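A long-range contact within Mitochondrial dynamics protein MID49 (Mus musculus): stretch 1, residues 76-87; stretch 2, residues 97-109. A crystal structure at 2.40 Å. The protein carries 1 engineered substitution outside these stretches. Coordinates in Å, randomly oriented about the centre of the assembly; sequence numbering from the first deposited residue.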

# COMPACT_ATOMS: atom_id res chain seq x y z
N GLU A 76 1.95 17.24 -10.08
CA GLU A 76 1.20 18.47 -9.86
C GLU A 76 0.40 18.77 -11.12
O GLU A 76 0.94 19.26 -12.10
CB GLU A 76 2.13 19.64 -9.51
CG GLU A 76 2.82 19.43 -8.17
CD GLU A 76 3.87 20.45 -7.84
OE1 GLU A 76 4.26 21.26 -8.73
OE2 GLU A 76 4.31 20.43 -6.68
N LEU A 77 -0.90 18.46 -11.08
CA LEU A 77 -1.76 18.69 -12.23
C LEU A 77 -2.33 20.12 -12.25
O LEU A 77 -2.65 20.68 -11.20
CB LEU A 77 -2.89 17.66 -12.25
CG LEU A 77 -2.50 16.18 -12.38
CD1 LEU A 77 -3.72 15.26 -12.39
CD2 LEU A 77 -1.65 15.97 -13.62
N GLU A 78 -2.40 20.74 -13.42
CA GLU A 78 -3.06 22.06 -13.53
C GLU A 78 -4.52 21.97 -13.08
O GLU A 78 -5.26 21.11 -13.52
CB GLU A 78 -3.00 22.61 -14.97
CG GLU A 78 -1.59 22.81 -15.53
CD GLU A 78 -0.96 21.53 -16.10
OE1 GLU A 78 -1.52 20.43 -15.89
OE2 GLU A 78 0.08 21.63 -16.77
N PRO A 79 -4.92 22.84 -12.15
CA PRO A 79 -6.30 22.79 -11.65
C PRO A 79 -7.36 23.01 -12.73
O PRO A 79 -7.30 23.99 -13.47
CB PRO A 79 -6.34 23.91 -10.61
CG PRO A 79 -5.16 24.80 -10.94
CD PRO A 79 -4.11 23.89 -11.50
N GLY A 80 -8.30 22.07 -12.84
CA GLY A 80 -9.39 22.18 -13.80
C GLY A 80 -9.06 21.77 -15.22
O GLY A 80 -9.92 21.83 -16.11
N LEU A 81 -7.82 21.37 -15.46
CA LEU A 81 -7.41 20.89 -16.77
C LEU A 81 -7.59 19.39 -16.84
O LEU A 81 -7.47 18.78 -17.90
CB LEU A 81 -5.94 21.24 -17.03
CG LEU A 81 -5.49 21.72 -18.41
CD1 LEU A 81 -6.24 22.97 -18.84
CD2 LEU A 81 -3.98 21.98 -18.37
N TRP A 82 -7.89 18.80 -15.69
CA TRP A 82 -7.95 17.35 -15.55
C TRP A 82 -9.12 16.98 -14.68
O TRP A 82 -9.45 17.68 -13.72
CB TRP A 82 -6.65 16.80 -14.94
CG TRP A 82 -5.42 17.22 -15.67
CD1 TRP A 82 -4.65 18.34 -15.43
CD2 TRP A 82 -4.81 16.53 -16.78
NE1 TRP A 82 -3.59 18.37 -16.32
CE2 TRP A 82 -3.67 17.28 -17.16
CE3 TRP A 82 -5.13 15.35 -17.48
CZ2 TRP A 82 -2.84 16.89 -18.22
CZ3 TRP A 82 -4.28 14.95 -18.54
CH2 TRP A 82 -3.16 15.73 -18.89
N SER A 83 -9.75 15.87 -15.03
CA SER A 83 -10.98 15.43 -14.38
C SER A 83 -10.88 13.95 -14.06
O SER A 83 -10.19 13.23 -14.74
CB SER A 83 -12.18 15.73 -15.28
OG SER A 83 -13.32 15.00 -14.87
N LEU A 84 -11.55 13.51 -13.02
CA LEU A 84 -11.49 12.11 -12.63
C LEU A 84 -12.67 11.38 -13.18
O LEU A 84 -13.79 11.90 -13.18
CB LEU A 84 -11.48 11.96 -11.12
CG LEU A 84 -10.31 12.71 -10.50
CD1 LEU A 84 -10.30 12.45 -9.01
CD2 LEU A 84 -8.99 12.28 -11.15
N VAL A 85 -12.42 10.19 -13.67
CA VAL A 85 -13.49 9.32 -14.09
C VAL A 85 -13.30 7.97 -13.39
O VAL A 85 -12.29 7.30 -13.56
CB VAL A 85 -13.50 9.15 -15.62
CG1 VAL A 85 -14.68 8.32 -16.04
CG2 VAL A 85 -13.55 10.52 -16.27
N PRO A 86 -14.27 7.58 -12.56
CA PRO A 86 -14.16 6.31 -11.83
C PRO A 86 -14.15 5.12 -12.78
O PRO A 86 -15.00 5.07 -13.69
CB PRO A 86 -15.41 6.31 -10.96
CG PRO A 86 -15.77 7.73 -10.88
CD PRO A 86 -15.48 8.33 -12.17
N GLY A 87 -13.23 4.18 -12.57
CA GLY A 87 -13.07 3.05 -13.48
C GLY A 87 -14.34 2.25 -13.74
O GLY A 87 -14.52 1.68 -14.80
N CYS A 97 -10.08 0.91 -10.22
CA CYS A 97 -9.31 1.89 -11.00
C CYS A 97 -10.03 3.20 -11.25
O CYS A 97 -11.21 3.36 -10.99
CB CYS A 97 -8.90 1.31 -12.35
SG CYS A 97 -7.91 -0.17 -12.28
N TRP A 98 -9.28 4.15 -11.79
CA TRP A 98 -9.81 5.48 -12.10
C TRP A 98 -9.11 6.03 -13.35
O TRP A 98 -7.91 5.74 -13.57
CB TRP A 98 -9.62 6.43 -10.90
CG TRP A 98 -10.68 6.32 -9.84
CD1 TRP A 98 -10.89 5.28 -8.96
CD2 TRP A 98 -11.67 7.30 -9.53
NE1 TRP A 98 -11.96 5.56 -8.14
CE2 TRP A 98 -12.45 6.80 -8.47
CE3 TRP A 98 -11.97 8.56 -10.06
CZ2 TRP A 98 -13.50 7.51 -7.92
CZ3 TRP A 98 -13.03 9.27 -9.50
CH2 TRP A 98 -13.77 8.74 -8.44
N ALA A 99 -9.83 6.80 -14.16
CA ALA A 99 -9.20 7.45 -15.32
C ALA A 99 -8.98 8.92 -15.01
O ALA A 99 -9.68 9.52 -14.20
CB ALA A 99 -10.02 7.29 -16.58
N VAL A 100 -7.96 9.47 -15.64
CA VAL A 100 -7.62 10.87 -15.50
C VAL A 100 -7.81 11.50 -16.89
O VAL A 100 -7.03 11.23 -17.82
CB VAL A 100 -6.16 11.07 -14.94
CG1 VAL A 100 -5.84 12.52 -14.77
CG2 VAL A 100 -5.98 10.34 -13.61
N ARG A 101 -8.86 12.31 -17.03
CA ARG A 101 -9.31 12.84 -18.31
C ARG A 101 -8.76 14.23 -18.55
O ARG A 101 -8.90 15.13 -17.71
CB ARG A 101 -10.85 12.87 -18.36
CG ARG A 101 -11.46 13.22 -19.70
CD ARG A 101 -12.97 13.53 -19.58
NE ARG A 101 -13.80 12.33 -19.62
CZ ARG A 101 -14.96 12.19 -18.98
NH1 ARG A 101 -15.43 13.17 -18.20
NH2 ARG A 101 -15.64 11.06 -19.09
N ARG A 102 -8.14 14.41 -19.69
CA ARG A 102 -7.67 15.71 -20.09
C ARG A 102 -8.91 16.51 -20.50
O ARG A 102 -9.84 15.97 -21.08
CB ARG A 102 -6.65 15.59 -21.22
CG ARG A 102 -6.17 16.92 -21.75
CD ARG A 102 -5.49 17.81 -20.72
NE ARG A 102 -4.55 18.69 -21.42
CZ ARG A 102 -4.89 19.82 -22.04
NH1 ARG A 102 -6.15 20.23 -22.03
NH2 ARG A 102 -3.97 20.53 -22.67
N THR A 103 -8.92 17.78 -20.10
CA THR A 103 -10.08 18.67 -20.23
C THR A 103 -9.73 19.92 -21.04
O THR A 103 -8.55 20.22 -21.21
CB THR A 103 -10.56 19.12 -18.81
OG1 THR A 103 -10.93 17.98 -18.01
CG2 THR A 103 -11.69 19.90 -18.93
N GLN A 104 -10.73 20.67 -21.51
CA GLN A 104 -10.51 21.99 -22.10
C GLN A 104 -9.52 21.93 -23.25
O GLN A 104 -8.66 22.78 -23.38
CB GLN A 104 -10.03 22.97 -21.02
CG GLN A 104 -10.96 23.03 -19.81
CD GLN A 104 -10.82 24.29 -18.98
OE1 GLN A 104 -9.91 25.09 -19.19
NE2 GLN A 104 -11.70 24.45 -18.01
N LEU A 105 -9.63 20.93 -24.09
CA LEU A 105 -8.74 20.76 -25.23
C LEU A 105 -8.97 21.79 -26.33
O LEU A 105 -8.08 22.06 -27.14
CB LEU A 105 -8.88 19.34 -25.79
CG LEU A 105 -8.14 18.36 -24.87
CD1 LEU A 105 -8.52 16.90 -25.14
CD2 LEU A 105 -6.64 18.59 -25.00
N GLU A 106 -10.19 22.34 -26.41
CA GLU A 106 -10.48 23.33 -27.44
C GLU A 106 -9.60 24.56 -27.22
O GLU A 106 -8.90 25.00 -28.13
CB GLU A 106 -11.98 23.72 -27.47
CG GLU A 106 -12.34 24.74 -28.54
CD GLU A 106 -13.83 25.10 -28.60
OE1 GLU A 106 -14.60 24.72 -27.69
OE2 GLU A 106 -14.23 25.78 -29.55
N PHE A 107 -9.59 25.10 -26.01
CA PHE A 107 -8.88 26.36 -25.80
C PHE A 107 -7.51 26.17 -25.16
O PHE A 107 -6.68 27.08 -25.16
CB PHE A 107 -9.76 27.30 -24.99
CG PHE A 107 -11.08 27.65 -25.70
CD1 PHE A 107 -11.07 28.07 -27.03
CD2 PHE A 107 -12.31 27.52 -25.06
CE1 PHE A 107 -12.25 28.38 -27.70
CE2 PHE A 107 -13.48 27.82 -25.72
CZ PHE A 107 -13.45 28.26 -27.05
N HIS A 108 -7.26 24.96 -24.66
CA HIS A 108 -5.94 24.58 -24.17
C HIS A 108 -5.55 23.25 -24.80
O HIS A 108 -5.68 22.20 -24.16
CB HIS A 108 -5.92 24.43 -22.66
CG HIS A 108 -6.14 25.72 -21.93
ND1 HIS A 108 -7.29 25.98 -21.22
CD2 HIS A 108 -5.36 26.82 -21.81
CE1 HIS A 108 -7.20 27.18 -20.67
NE2 HIS A 108 -6.04 27.71 -21.02
N PRO A 109 -5.09 23.30 -26.06
CA PRO A 109 -4.80 22.06 -26.80
C PRO A 109 -3.61 21.30 -26.25
O PRO A 109 -2.93 21.78 -25.36
CB PRO A 109 -4.57 22.56 -28.23
CG PRO A 109 -4.21 23.98 -28.10
CD PRO A 109 -5.01 24.48 -26.93

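Strands 82-86 and 97-102 of MID49 pair antiparallel, their axes 4.5 Å apart at closest approach, and the two stretches together bury 907 Å². Before the strand begins, Leu77 points toward stretch 2 and sets its CD1 4.2 Å from Val100 CG1, a purely apolar touch. Glu78 makes no contact across the pair but steadies a residue that does: its OE1 accepts a hydrogen bond from Trp82 NE1 (3.0 Å). A type II turn from Glu78 to Leu81 leads into the strand, closed by Leu81 N to Glu78 O at 3.2 Å; Gly80 occupies it with a positive phi (81°), which glycine adopts easily.

At Leu81 the backbone ladder opens, with Thr103 N donating to Leu81 O (2.8 Å). The Leu81 CA-to-CB bond points away from stretch 2, yet the end of the side chain comes nearer, placing CG over one face of the Arg102 guanidinium, 4.0 Å from NH1, and CD1 4.0 Å from His108 ND1. That guanidinium is held from its own stretch, with NH1 and NH2 donating to His108 O at 2.9 and 2.8 Å.

Trp82 lies on the same sheet face as Leu84, Pro86, Trp98, Val100 and Arg102. Arg102 CD sits over its six-membered ring, 3.7 Å from the centroid, so the aliphatic part of the arginine makes a CH-pi contact; the charged end is too distant for more than a weak attraction. Trp82 CE3 also meets Val100 CG1 at 4.0 Å.

Ser83 forms a hydrogen-bonded pair with Arg101: Ser83 N donates to Arg101 O (2.9 Å) and Arg101 N to Ser83 O (2.8 Å), the latter nearly straight at 174°. Its small side chain shares the other face with Val85, Ala99 and Arg101.

Leu84 adds no backbone hydrogen bond across the pair. Its CB abuts the edge of the Trp98 ring, 3.5 Å from CZ3, and its CD2 lies 4.3 Å from Val100 CG2.

Val85 repeats the pair of hydrogen bonds, from Val85 N to Ala99 O (2.9 Å) and from Ala99 N to Val85 O (2.6 Å). Its CB faces Ala99 CB at 4.1 Å, while CG2 packs over the flat Arg101 guanidinium, 3.5 Å from CZ.

Pro86, without an amide hydrogen, suits a non-hydrogen-bonded position opposite Trp98; its CG rests over the indole, 3.3 Å from CH2. Gly87 N ends the ladder by donating to Cys97 O (2.7 Å). A CB at Gly87 would fall 2.4 Å from Cys97 O and clash, so glycine permits this close approach.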